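Side-chain contacts in putative hydrolase (Acinetobacter sp. NBRC 100985, PDB 4XUK), which probably hydrolyses organophosphate triesters and lactones with two zinc ions, as a member of the metallo-beta-lactamase superfamily: residues K44-D49 against S222-F227; S203-T208 against S212-G217; F251-F254 against G258-I261; P264-P269 against Y282-I287. The protein carries 2 engineered substitutions. All blocks are in the same frame, centred on the assembly; numbering follows the deposited sequence.

In the fold
From the N terminus, the segment 44-49 ends helix 36-45, and interaction 1 closes a long loop by bringing 222-227 back to it across 172 intervening residues. Interaction 2, the hairpin 202-208/211-215, is nested inside that loop. Interactions 3 and 4 follow in series, and none of the four cross. Interaction 3 closes a short turn from helix 240-257 into strand 260-262, the parallel sheet neighbour of strand 211-215. Interaction 4 ties the loop that carries zinc ligand His265 to strand 283-286, outermost in the same sheet within this chain. Phe227 links interaction 1 to interactions 3 and 4 by packing on Phe251 and a probable backbone hydrogen bond to Tyr282.

Interaction 1: residues K44-D49 against S222-F227; sequences KKYYAD and SHTVQF
Tyr46 OH accepts a hydrogen bond from a water 2.9 Å away, and the same water donates to His223 O at 2.8 Å; Asp228 OD1 is a second hydrogen-bonding partner of the phenol oxygen. Tyr46 stands where helix 36-45 ends in a Schellman motif, with Ala48 N bonded to Leu43 O, Tyr47 N bonded to Lys44 O and Tyr47 at positive phi as the C-prime residue. Here the helix end meets Thr224, the N-cap residue of helix 225-228. One face of the Tyr46 ring receives Thr224 CA, 4.0 Å from the ring centroid and 24° off the normal, a CH-pi contact. Nearer the root of the phenol, Thr224 CG2 packs 3.5 Å from Tyr46 CG. The Thr224 rotamer (chi1 58°) puts CG2 anti to the carbonyl carbon, and the methyl also lies over the centre of the His223 imidazole, touching that ring by its face and Tyr46 at its CB-CG end. Those rings meet obliquely, their planes at 66°. A second water joins the segments: it donates to Tyr46 O at 3.0 Å and lies in the imidazole plane, 3.0 Å from His223 NE2.

Interaction 2: residues S203-T208 against S212-G217; sequences SYELKT and SIVFIG
The antiparallel beta hairpin of strands 202-208 and 211-215 forms the middle of a mixed seven-stranded sheet, flanked by strand 189-193 beside the first arm and strand 260-262 beside the second. Two hydrogen-bonded pairs fix the register. Tyr204 N donates to Phe215 O at 3.1 Å. In return, Phe215 N donates to Tyr204 O at 2.8 Å. Leu206 and Ile213 are held more straightly, with both N-H...O angles at 176°. Side chains alternate accordingly. On the face bearing Leu206, Ile213 and Phe215, Leu206 CD1 lies 4.2 Å from Ile213 CD1, the two chains running side by side, while Leu206 CB approaches the edge of the Phe215 ring at CE1, 4.1 Å away. Tyr204 O lies at the same ring's edge, in its plane. On the other face, Glu205 CG packs 4.0 Å from Val214 CG2, and the extended chain beyond it carries OE2 towards Ser212 CB. At the open end of the hairpin Ser203 OG, anti to the carbonyl carbon (chi1 -54°), donates to Ile216 O over 2.8 Å, coming from 51° above the carbonyl plane, and is also bonded to Thr194 OG1. The chemistry thus implies one apolar and one mixed face about paired backbone bonds, with the Ser203 bond tying the carbonyl of Ile216, two residues before the zinc ligand Asp218, to the neighbouring strand.

Interaction 3: residues F251-F254 against G258-I261; sequences FANF and GQTI
Asn253 and Phe254 lie in the last turns of helix 240-257, where the chain turns into strand 260-262 and the helix packs on the mixed sheet, a helix-on-sheet element of the metallo-beta-lactamase fold. Asn253 acts first: its OD1 accepts from Gln259 NE2 at 3.0 Å with an N-H...O angle of 174°. The acceptor side is less regular, for the donor meets the C=O bond at 99°. Asn253 OD1 lies nearly in the amide plane of Gln259, yet the two amide planes stand 71° apart. The same OD1 is bonded to Asn257 ND2, so two amides grip one oxygen. A bend in Gln259 at chi2 turns its amide towards the helix, and OE1 comes to the edge of the Phe254 ring, 3.8 Å from CD1. Next along the helix, Phe254 O accepts from Gly258 N at 2.8 Å, Gly258 having left the helix with positive phi. A water also donates to Phe254 O and to Gln259 O, bridging the turn. Beyond it the Phe254 ring, which touches Val214 and Ile216 as well, takes Ile261 CD1 over the centre of one face in a CH-pi contact, the methyl carbon 3.4 Å from the ring centroid.

Interaction 4: residues P264-P269 against Y282-I287; sequences PHLPFP and YQWIPI. With ZN (zinc ion), chain C.
Leu266 and Trp284 join the loop that carries zinc ligand His265 to strand 283-286, the outermost strand of the mixed sheet within this chain. Followed outward, Leu266 CB comes first to the rim of the indole, 4.1 Å from Trp284 CZ2. CG is anti to the carbonyl carbon (chi1 -66°) and CD1 continues the chain in extended form (chi2 178°), which carries this methyl out over the ring. Trp284 CZ3 is its nearest atom at 3.5 Å, and CD1 lies only 10° off the normal of the six-membered ring, a CH-pi contact. The other methyl, CD2, turns to the backbone of interaction 1 and packs against Ser222 O at 3.4 Å. On the opposite face of the indole sits the backbone N of Pro286, so the ring is sandwiched between the loop and its own strand. Its polar edge is also used: Trp284 NE1 donates to a water 2.8 Å away in the indole plane, and that water donates to Pro267 O at 2.7 Å. Just before Leu266, His265 NE2 binds at 2.2 Å a zinc ion whose other ligands are Asp112, His113 and Asp218, while His265 ND1 is hydrogen-bonded to Ser57 O, so the imidazole is held at both nitrogens. Phe268 meets Phe289 of the second subunit edge-to-face. The chemistry thus implies two links between strand 283-286 and the residues that directly follow His265: a CH-pi contact from Leu266, and a water that satisfies the buried indole N-H and bridges it to Pro267.

Interaction 1: residues K44-D49 against S222-F227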
loop_
_atom_site.group_PDB
_atom_site.type_symbol
_atom_site.label_atom_id
_atom_site.label_comp_id
_atom_site.label_asym_id
_atom_site.label_seq_id
_atom_site.Cartn_x
_atom_site.Cartn_y
_atom_site.Cartn_z
ATOM N N LYS A 44 -13.233 12.157 -4.349
ATOM C CA LYS A 44 -12.237 13.157 -4.711
ATOM C C LYS A 44 -11.219 13.367 -3.595
ATOM O O LYS A 44 -10.040 13.578 -3.871
ATOM C CB LYS A 44 -12.909 14.481 -5.075
ATOM C CG LYS A 44 -13.522 14.512 -6.462
ATOM C CD LYS A 44 -14.337 15.788 -6.644
ATOM C CE LYS A 44 -14.674 16.041 -8.106
ATOM N NZ LYS A 44 -16.111 15.753 -8.394
ATOM N N LYS A 45 -11.667 13.316 -2.340
ATOM C CA LYS A 45 -10.742 13.435 -1.215
ATOM C C LYS A 45 -9.690 12.326 -1.275
ATOM O O LYS A 45 -8.505 12.558 -0.997
ATOM C CB LYS A 45 -11.503 13.381 0.116
ATOM C CG LYS A 45 -10.682 12.833 1.293
ATOM C CD LYS A 45 -11.527 12.698 2.560
ATOM C CE LYS A 45 -10.748 12.025 3.682
ATOM N NZ LYS A 45 -11.566 11.785 4.909
ATOM N N TYR A 46 -10.120 11.126 -1.658
ATOM C CA TYR A 46 -9.217 9.985 -1.683
ATOM C C TYR A 46 -8.600 9.772 -3.060
ATOM O O TYR A 46 -8.013 8.715 -3.322
ATOM C CB TYR A 46 -9.954 8.714 -1.258
ATOM C CG TYR A 46 -10.275 8.619 0.217
ATOM C CD1 TYR A 46 -9.350 8.104 1.123
ATOM C CD2 TYR A 46 -11.515 9.009 0.703
ATOM C CE1 TYR A 46 -9.654 8.001 2.475
ATOM C CE2 TYR A 46 -11.825 8.906 2.041
ATOM C CZ TYR A 46 -10.896 8.400 2.923
ATOM O OH TYR A 46 -11.224 8.303 4.264
ATOM N N TYR A 47 -8.720 10.778 -3.928
ATOM C CA TYR A 47 -8.178 10.696 -5.282
ATOM C C TYR A 47 -8.580 9.379 -5.958
ATOM O O TYR A 47 -7.738 8.602 -6.417
ATOM C CB TYR A 47 -6.667 10.895 -5.244
ATOM C CG TYR A 47 -6.291 12.315 -4.862
ATOM C CD1 TYR A 47 -6.227 12.709 -3.529
ATOM C CD2 TYR A 47 -6.023 13.259 -5.835
ATOM C CE1 TYR A 47 -5.892 13.995 -3.183
ATOM C CE2 TYR A 47 -5.683 14.542 -5.502
ATOM C CZ TYR A 47 -5.618 14.905 -4.179
ATOM O OH TYR A 47 -5.273 16.199 -3.860
ATOM N N ALA A 48 -9.884 9.141 -5.978
ATOM C CA ALA A 48 -10.452 7.873 -6.409
ATOM C C ALA A 48 -11.686 8.115 -7.261
ATOM O O ALA A 48 -12.529 7.217 -7.403
ATOM C CB ALA A 48 -10.829 7.032 -5.178
ATOM N N ASP A 49 -11.806 9.316 -7.789
ATOM C CA ASP A 49 -12.967 9.743 -8.555
ATOM C C ASP A 49 -12.804 9.539 -10.062
ATOM O O ASP A 49 -13.141 10.381 -10.830
ATOM C CB ASP A 49 -13.311 11.206 -8.265
ATOM C CG ASP A 49 -14.801 11.541 -8.507
ATOM O OD1 ASP A 49 -15.672 10.673 -8.410
ATOM O OD2 ASP A 49 -15.084 12.698 -8.821
ATOM N N SER A 222 -15.220 -0.586 0.427
ATOM C CA SER A 222 -14.478 0.605 0.025
ATOM C C SER A 222 -13.713 1.150 1.216
ATOM O O SER A 222 -14.177 1.013 2.349
ATOM C CB SER A 222 -15.467 1.662 -0.500
ATOM O OG SER A 222 -16.423 2.020 0.495
ATOM N N HIS A 223 -12.544 1.749 0.979
ATOM C CA HIS A 223 -11.820 2.408 2.061
ATOM C C HIS A 223 -12.169 3.886 2.103
ATOM O O HIS A 223 -11.603 4.641 2.897
ATOM C CB HIS A 223 -10.295 2.242 1.897
ATOM C CG HIS A 223 -9.750 2.875 0.655
ATOM N ND1 HIS A 223 -10.193 2.534 -0.605
ATOM C CD2 HIS A 223 -8.809 3.833 0.477
ATOM C CE1 HIS A 223 -9.551 3.255 -1.506
ATOM N NE2 HIS A 223 -8.707 4.054 -0.876
ATOM N N THR A 224 -13.115 4.284 1.251
ATOM C CA THR A 224 -13.430 5.689 1.032
ATOM C C THR A 224 -14.817 6.037 1.574
ATOM O O THR A 224 -14.942 6.476 2.716
ATOM C CB THR A 224 -13.339 6.057 -0.475
ATOM O OG1 THR A 224 -14.227 5.230 -1.236
ATOM C CG2 THR A 224 -11.921 5.828 -0.986
ATOM N N VAL A 225 -15.845 5.831 0.755
ATOM C CA VAL A 225 -17.220 6.194 1.119
ATOM C C VAL A 225 -17.644 5.572 2.448
ATOM O O VAL A 225 -18.166 6.267 3.329
ATOM C CB VAL A 225 -18.226 5.763 0.027
ATOM C CG1 VAL A 225 -19.651 6.060 0.461
ATOM C CG2 VAL A 225 -17.931 6.482 -1.291
ATOM N N GLN A 226 -17.411 4.268 2.604
ATOM C CA GLN A 226 -17.931 3.564 3.775
ATOM C C GLN A 226 -17.060 3.682 5.025
ATOM O O GLN A 226 -17.379 3.111 6.071
ATOM C CB GLN A 226 -18.211 2.103 3.431
ATOM C CG GLN A 226 -19.277 1.933 2.365
ATOM C CD GLN A 226 -19.306 0.523 1.828
ATOM O OE1 GLN A 226 -18.306 0.029 1.319
ATOM N NE2 GLN A 226 -20.443 -0.142 1.969
ATOM N N PHE A 227 -15.961 4.424 4.931
ATOM C CA PHE A 227 -15.231 4.783 6.143
ATOM C C PHE A 227 -15.612 6.189 6.619
ATOM O O PHE A 227 -15.907 6.378 7.800
ATOM C CB PHE A 227 -13.712 4.617 5.966
ATOM C CG PHE A 227 -13.227 3.205 6.231
ATOM C CD1 PHE A 227 -13.465 2.190 5.309
ATOM C CD2 PHE A 227 -12.561 2.892 7.411
ATOM C CE1 PHE A 227 -13.033 0.889 5.551
ATOM C CE2 PHE A 227 -12.122 1.584 7.661
ATOM C CZ PHE A 227 -12.362 0.588 6.723
HETATM O O HOH W 1 -10.171 5.674 5.011
HETATM O O HOH W 2 -7.480 5.780 -3.007
#

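Interaction 2: residues S203-T208 against S212-G217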
loop_
_atom_site.group_PDB
_atom_site.type_symbol
_atom_site.label_atom_id
_atom_site.label_comp_id
_atom_site.label_asym_id
_atom_site.label_seq_id
_atom_site.Cartn_x
_atom_site.Cartn_y
_atom_site.Cartn_z
ATOM N N SER A 203 -17.414 -13.588 9.801
ATOM C CA SER A 203 -16.012 -13.203 9.777
ATOM C C SER A 203 -15.252 -14.196 10.648
ATOM O O SER A 203 -15.870 -14.952 11.397
ATOM C CB SER A 203 -15.833 -11.767 10.280
ATOM O OG SER A 203 -16.654 -10.871 9.551
ATOM N N TYR A 204 -13.921 -14.196 10.549
ATOM C CA TYR A 204 -13.105 -15.151 11.280
ATOM C C TYR A 204 -12.006 -14.432 12.053
ATOM O O TYR A 204 -11.268 -13.621 11.485
ATOM C CB TYR A 204 -12.491 -16.168 10.311
ATOM C CG TYR A 204 -13.523 -16.940 9.527
ATOM C CD1 TYR A 204 -14.251 -17.963 10.127
ATOM C CD2 TYR A 204 -13.781 -16.642 8.191
ATOM C CE1 TYR A 204 -15.201 -18.672 9.421
ATOM C CE2 TYR A 204 -14.734 -17.354 7.470
ATOM C CZ TYR A 204 -15.443 -18.359 8.095
ATOM O OH TYR A 204 -16.397 -19.077 7.394
ATOM N N GLU A 205 -11.906 -14.719 13.351
ATOM C CA GLU A 205 -10.881 -14.093 14.186
ATOM C C GLU A 205 -9.784 -15.082 14.588
ATOM O O GLU A 205 -10.066 -16.190 15.074
ATOM C CB GLU A 205 -11.505 -13.457 15.430
ATOM C CG GLU A 205 -10.499 -12.671 16.273
ATOM C CD GLU A 205 -11.152 -11.954 17.435
ATOM O OE1 GLU A 205 -12.347 -12.208 17.696
ATOM O OE2 GLU A 205 -10.466 -11.138 18.082
ATOM N N LEU A 206 -8.541 -14.667 14.364
ATOM C CA LEU A 206 -7.350 -15.432 14.719
ATOM C C LEU A 206 -6.643 -14.675 15.828
ATOM O O LEU A 206 -6.159 -13.566 15.611
ATOM C CB LEU A 206 -6.398 -15.520 13.520
ATOM C CG LEU A 206 -5.441 -16.709 13.308
ATOM C CD1 LEU A 206 -4.041 -16.255 12.910
ATOM C CD2 LEU A 206 -5.390 -17.660 14.486
ATOM N N LYS A 207 -6.586 -15.253 17.019
ATOM C CA LYS A 207 -5.806 -14.635 18.092
ATOM C C LYS A 207 -4.424 -15.268 18.194
ATOM O O LYS A 207 -4.286 -16.474 18.398
ATOM C CB LYS A 207 -6.552 -14.704 19.430
ATOM C CG LYS A 207 -7.933 -14.054 19.376
ATOM C CD LYS A 207 -8.614 -14.016 20.743
ATOM C CE LYS A 207 -10.127 -13.834 20.606
ATOM N NZ LYS A 207 -10.814 -15.089 20.160
ATOM N N THR A 208 -3.397 -14.444 18.022
ATOM C CA THR A 208 -2.029 -14.898 18.179
ATOM C C THR A 208 -1.433 -14.195 19.390
ATOM O O THR A 208 -2.105 -13.397 20.050
ATOM C CB THR A 208 -1.193 -14.559 16.941
ATOM O OG1 THR A 208 -0.958 -13.145 16.897
ATOM C CG2 THR A 208 -1.935 -14.973 15.671
ATOM N N SER A 212 -4.514 -9.711 17.592
ATOM C CA SER A 212 -5.715 -10.320 17.045
ATOM C C SER A 212 -5.889 -9.853 15.607
ATOM O O SER A 212 -5.770 -8.656 15.318
ATOM C CB SER A 212 -6.952 -9.942 17.870
ATOM O OG SER A 212 -6.938 -10.565 19.142
ATOM N N ILE A 213 -6.168 -10.800 14.715
ATOM C CA ILE A 213 -6.417 -10.493 13.311
ATOM C C ILE A 213 -7.837 -10.897 12.969
ATOM O O ILE A 213 -8.229 -12.045 13.209
ATOM C CB ILE A 213 -5.458 -11.263 12.394
ATOM C CG1 ILE A 213 -4.010 -10.941 12.756
ATOM C CG2 ILE A 213 -5.734 -10.931 10.933
ATOM C CD1 ILE A 213 -3.199 -12.163 13.130
ATOM N N VAL A 214 -8.626 -9.959 12.442
ATOM C CA VAL A 214 -9.970 -10.315 12.002
ATOM C C VAL A 214 -10.051 -10.329 10.481
ATOM O O VAL A 214 -9.736 -9.340 9.820
ATOM C CB VAL A 214 -11.061 -9.391 12.590
ATOM C CG1 VAL A 214 -12.444 -9.911 12.210
ATOM C CG2 VAL A 214 -10.926 -9.313 14.122
ATOM N N PHE A 215 -10.449 -11.466 9.929
ATOM C CA PHE A 215 -10.654 -11.555 8.502
ATOM C C PHE A 215 -12.125 -11.238 8.305
ATOM O O PHE A 215 -12.986 -12.093 8.525
ATOM C CB PHE A 215 -10.279 -12.955 8.012
ATOM C CG PHE A 215 -8.827 -13.301 8.252
ATOM C CD1 PHE A 215 -8.385 -13.704 9.511
ATOM C CD2 PHE A 215 -7.898 -13.186 7.231
ATOM C CE1 PHE A 215 -7.048 -13.991 9.737
ATOM C CE2 PHE A 215 -6.552 -13.475 7.456
ATOM C CZ PHE A 215 -6.135 -13.881 8.706
ATOM N N ILE A 216 -12.409 -9.996 7.915
ATOM C CA ILE A 216 -13.761 -9.436 8.056
ATOM C C ILE A 216 -14.764 -9.785 6.967
ATOM O O ILE A 216 -15.964 -9.577 7.146
ATOM C CB ILE A 216 -13.736 -7.895 8.183
ATOM C CG1 ILE A 216 -13.120 -7.248 6.940
ATOM C CG2 ILE A 216 -12.979 -7.482 9.425
ATOM C CD1 ILE A 216 -13.432 -5.750 6.824
ATOM N N GLY A 217 -14.286 -10.282 5.834
ATOM C CA GLY A 217 -15.178 -10.553 4.723
ATOM C C GLY A 217 -15.782 -9.263 4.187
ATOM O O GLY A 217 -15.143 -8.203 4.211
#

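Interaction 3: residues F251-F254 against G258-I261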
loop_
_atom_site.group_PDB
_atom_site.type_symbol
_atom_site.label_atom_id
_atom_site.label_comp_id
_atom_site.label_asym_id
_atom_site.label_seq_id
_atom_site.Cartn_x
_atom_site.Cartn_y
_atom_site.Cartn_z
ATOM N N PHE A 251 -16.867 -1.952 13.181
ATOM C CA PHE A 251 -15.909 -0.851 13.054
ATOM C C PHE A 251 -15.704 -0.162 14.397
ATOM O O PHE A 251 -14.602 0.287 14.718
ATOM C CB PHE A 251 -16.375 0.169 12.003
ATOM C CG PHE A 251 -16.038 -0.216 10.586
ATOM C CD1 PHE A 251 -15.727 -1.532 10.253
ATOM C CD2 PHE A 251 -16.032 0.748 9.587
ATOM C CE1 PHE A 251 -15.420 -1.877 8.935
ATOM C CE2 PHE A 251 -15.720 0.420 8.280
ATOM C CZ PHE A 251 -15.421 -0.893 7.950
ATOM N N ALA A 252 -16.779 -0.070 15.174
ATOM C CA ALA A 252 -16.683 0.489 16.513
ATOM C C ALA A 252 -15.732 -0.371 17.332
ATOM O O ALA A 252 -14.782 0.137 17.909
ATOM C CB ALA A 252 -18.058 0.562 17.159
ATOM N N ASN A 253 -15.980 -1.677 17.360
ATOM C CA ASN A 253 -15.094 -2.622 18.029
ATOM C C ASN A 253 -13.638 -2.487 17.567
ATOM O O ASN A 253 -12.730 -2.406 18.400
ATOM C CB ASN A 253 -15.626 -4.053 17.823
ATOM C CG ASN A 253 -14.594 -5.134 18.143
ATOM O OD1 ASN A 253 -13.766 -4.988 19.043
ATOM N ND2 ASN A 253 -14.652 -6.237 17.403
ATOM N N PHE A 254 -13.417 -2.444 16.251
ATOM C CA PHE A 254 -12.054 -2.349 15.698
ATOM C C PHE A 254 -11.333 -1.060 16.078
ATOM O O PHE A 254 -10.124 -1.060 16.343
ATOM C CB PHE A 254 -12.078 -2.451 14.172
ATOM C CG PHE A 254 -12.701 -3.724 13.640
ATOM C CD1 PHE A 254 -12.733 -4.881 14.395
ATOM C CD2 PHE A 254 -13.243 -3.744 12.365
ATOM C CE1 PHE A 254 -13.314 -6.040 13.884
ATOM C CE2 PHE A 254 -13.822 -4.898 11.848
ATOM C CZ PHE A 254 -13.854 -6.043 12.603
ATOM N N GLY A 258 -8.478 -2.142 18.298
ATOM C CA GLY A 258 -7.275 -2.103 17.489
ATOM C C GLY A 258 -6.856 -3.386 16.802
ATOM O O GLY A 258 -5.678 -3.530 16.451
ATOM N N GLN A 259 -7.794 -4.307 16.589
ATOM C CA GLN A 259 -7.476 -5.534 15.869
ATOM C C GLN A 259 -6.899 -5.214 14.498
ATOM O O GLN A 259 -7.313 -4.250 13.844
ATOM C CB GLN A 259 -8.720 -6.415 15.681
ATOM C CG GLN A 259 -9.368 -6.936 16.965
ATOM C CD GLN A 259 -10.509 -6.059 17.446
ATOM O OE1 GLN A 259 -10.440 -4.826 17.370
ATOM N NE2 GLN A 259 -11.561 -6.688 17.951
ATOM N N THR A 260 -5.989 -6.030 14.061
ATOM C CA THR A 260 -5.515 -6.012 12.712
ATOM C C THR A 260 -6.630 -6.582 11.818
ATOM O O THR A 260 -7.238 -7.551 12.178
ATOM C CB THR A 260 -4.275 -6.905 12.595
ATOM O OG1 THR A 260 -3.216 -6.418 13.420
ATOM C CG2 THR A 260 -3.870 -7.044 11.228
ATOM N N ILE A 261 -6.879 -6.016 10.661
ATOM C CA ILE A 261 -7.980 -6.370 9.796
ATOM C C ILE A 261 -7.507 -6.894 8.452
ATOM O O ILE A 261 -6.631 -6.312 7.875
ATOM C CB ILE A 261 -8.826 -5.101 9.576
ATOM C CG1 ILE A 261 -9.347 -4.600 10.897
ATOM C CG2 ILE A 261 -9.862 -5.237 8.495
ATOM C CD1 ILE A 261 -10.316 -5.517 11.541
HETATM O O HOH W 3 -8.301 -1.661 14.023
#

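Interaction 4: residues P264-P269 against Y282-I287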
loop_
_atom_site.group_PDB
_atom_site.type_symbol
_atom_site.label_atom_id
_atom_site.label_comp_id
_atom_site.label_asym_id
_atom_site.label_seq_id
_atom_site.Cartn_x
_atom_site.Cartn_y
_atom_site.Cartn_z
ATOM N N PRO A 264 -11.305 -8.646 2.096
ATOM C CA PRO A 264 -11.257 -8.989 0.674
ATOM C C PRO A 264 -11.501 -7.793 -0.250
ATOM O O PRO A 264 -11.034 -7.842 -1.390
ATOM C CB PRO A 264 -12.387 -10.025 0.519
ATOM C CG PRO A 264 -13.318 -9.744 1.642
ATOM C CD PRO A 264 -12.423 -9.310 2.785
ATOM N N HIS A 265 -12.193 -6.750 0.213
ATOM C CA HIS A 265 -12.471 -5.599 -0.660
ATOM C C HIS A 265 -11.863 -4.258 -0.247
ATOM O O HIS A 265 -12.375 -3.208 -0.642
ATOM C CB HIS A 265 -13.987 -5.434 -0.850
ATOM C CG HIS A 265 -14.611 -6.560 -1.605
ATOM N ND1 HIS A 265 -14.009 -7.137 -2.700
ATOM C CD2 HIS A 265 -15.777 -7.228 -1.411
ATOM C CE1 HIS A 265 -14.779 -8.116 -3.150
ATOM N NE2 HIS A 265 -15.856 -8.181 -2.391
ATOM N N LEU A 266 -10.787 -4.276 0.539
ATOM C CA LEU A 266 -10.032 -3.045 0.791
ATOM C C LEU A 266 -8.756 -3.122 -0.049
ATOM O O LEU A 266 -8.363 -4.218 -0.459
ATOM C CB LEU A 266 -9.748 -2.874 2.296
ATOM C CG LEU A 266 -11.020 -2.641 3.115
ATOM C CD1 LEU A 266 -10.752 -2.513 4.621
ATOM C CD2 LEU A 266 -11.756 -1.427 2.603
ATOM N N PRO A 267 -8.133 -1.966 -0.360
ATOM C CA PRO A 267 -7.012 -1.952 -1.312
ATOM C C PRO A 267 -5.908 -2.949 -0.988
ATOM O O PRO A 267 -5.334 -2.904 0.119
ATOM C CB PRO A 267 -6.492 -0.516 -1.207
ATOM C CG PRO A 267 -7.740 0.286 -0.906
ATOM C CD PRO A 267 -8.533 -0.602 0.035
ATOM N N PHE A 268 -5.630 -3.845 -1.940
ATOM C CA PHE A 268 -4.584 -4.860 -1.773
ATOM C C PHE A 268 -3.314 -4.249 -1.206
ATOM O O PHE A 268 -2.867 -3.196 -1.677
ATOM C CB PHE A 268 -4.273 -5.554 -3.106
ATOM C CG PHE A 268 -3.186 -6.584 -3.002
ATOM C CD1 PHE A 268 -3.491 -7.893 -2.656
ATOM C CD2 PHE A 268 -1.856 -6.239 -3.225
ATOM C CE1 PHE A 268 -2.500 -8.832 -2.541
ATOM C CE2 PHE A 268 -0.850 -7.182 -3.112
ATOM C CZ PHE A 268 -1.170 -8.473 -2.778
ATOM N N PRO A 269 -2.696 -4.912 -0.215
ATOM C CA PRO A 269 -2.963 -6.244 0.358
ATOM C C PRO A 269 -4.230 -6.383 1.204
ATOM O O PRO A 269 -4.578 -7.522 1.549
ATOM C CB PRO A 269 -1.725 -6.500 1.228
ATOM C CG PRO A 269 -1.190 -5.153 1.538
ATOM C CD PRO A 269 -1.457 -4.328 0.321
ATOM N N TYR A 282 -14.704 6.751 10.302
ATOM C CA TYR A 282 -13.557 5.877 10.513
ATOM C C TYR A 282 -12.545 6.149 9.423
ATOM O O TYR A 282 -12.897 6.715 8.391
ATOM C CB TYR A 282 -14.000 4.413 10.498
ATOM C CG TYR A 282 -14.948 4.103 11.628
ATOM C CD1 TYR A 282 -14.469 3.672 12.854
ATOM C CD2 TYR A 282 -16.316 4.276 11.480
ATOM C CE1 TYR A 282 -15.327 3.409 13.901
ATOM C CE2 TYR A 282 -17.184 4.010 12.525
ATOM C CZ TYR A 282 -16.676 3.578 13.730
ATOM O OH TYR A 282 -17.519 3.308 14.778
ATOM N N GLN A 283 -11.291 5.764 9.659
ATOM C CA GLN A 283 -10.238 5.937 8.659
ATOM C C GLN A 283 -9.447 4.633 8.528
ATOM O O GLN A 283 -9.066 4.028 9.536
ATOM C CB GLN A 283 -9.309 7.103 9.034
ATOM C CG GLN A 283 -8.159 7.340 8.037
ATOM C CD GLN A 283 -7.243 8.501 8.434
ATOM O OE1 GLN A 283 -7.637 9.384 9.194
ATOM N NE2 GLN A 283 -6.010 8.495 7.919
ATOM N N TRP A 284 -9.239 4.187 7.292
ATOM C CA TRP A 284 -8.519 2.954 7.025
ATOM C C TRP A 284 -7.036 3.272 7.011
ATOM O O TRP A 284 -6.590 4.105 6.215
ATOM C CB TRP A 284 -8.937 2.407 5.657
ATOM C CG TRP A 284 -8.132 1.245 5.155
ATOM C CD1 TRP A 284 -7.329 1.211 4.044
ATOM C CD2 TRP A 284 -8.064 -0.060 5.737
ATOM N NE1 TRP A 284 -6.763 -0.044 3.906
ATOM C CE2 TRP A 284 -7.202 -0.839 4.936
ATOM C CE3 TRP A 284 -8.647 -0.644 6.859
ATOM C CZ2 TRP A 284 -6.912 -2.177 5.227
ATOM C CZ3 TRP A 284 -8.356 -1.966 7.149
ATOM C CH2 TRP A 284 -7.501 -2.719 6.333
ATOM N N ILE A 285 -6.283 2.611 7.889
ATOM C CA ILE A 285 -4.834 2.765 7.932
ATOM C C ILE A 285 -4.194 1.495 7.363
ATOM O O ILE A 285 -4.169 0.465 8.033
ATOM C CB ILE A 285 -4.332 2.926 9.383
ATOM C CG1 ILE A 285 -5.237 3.869 10.196
ATOM C CG2 ILE A 285 -2.899 3.405 9.384
ATOM C CD1 ILE A 285 -5.331 5.269 9.604
ATOM N N PRO A 286 -3.669 1.557 6.131
ATOM C CA PRO A 286 -3.025 0.349 5.594
ATOM C C PRO A 286 -1.729 0.021 6.343
ATOM O O PRO A 286 -1.088 0.910 6.917
ATOM C CB PRO A 286 -2.738 0.718 4.127
ATOM C CG PRO A 286 -2.743 2.217 4.089
ATOM C CD PRO A 286 -3.715 2.660 5.154
ATOM N N ILE A 287 -1.354 -1.251 6.386
ATOM C CA ILE A 287 -0.092 -1.584 7.039
ATOM C C ILE A 287 1.063 -1.039 6.217
ATOM O O ILE A 287 0.911 -0.748 5.022
ATOM C CB ILE A 287 0.090 -3.086 7.263
ATOM C CG1 ILE A 287 -0.175 -3.862 5.976
ATOM C CG2 ILE A 287 -0.829 -3.574 8.373
ATOM C CD1 ILE A 287 1.003 -4.682 5.553
HETATM ZN ZN ZN C . -17.191 -9.950 -2.307
HETATM O O HOH W 4 -4.977 -1.001 1.966
#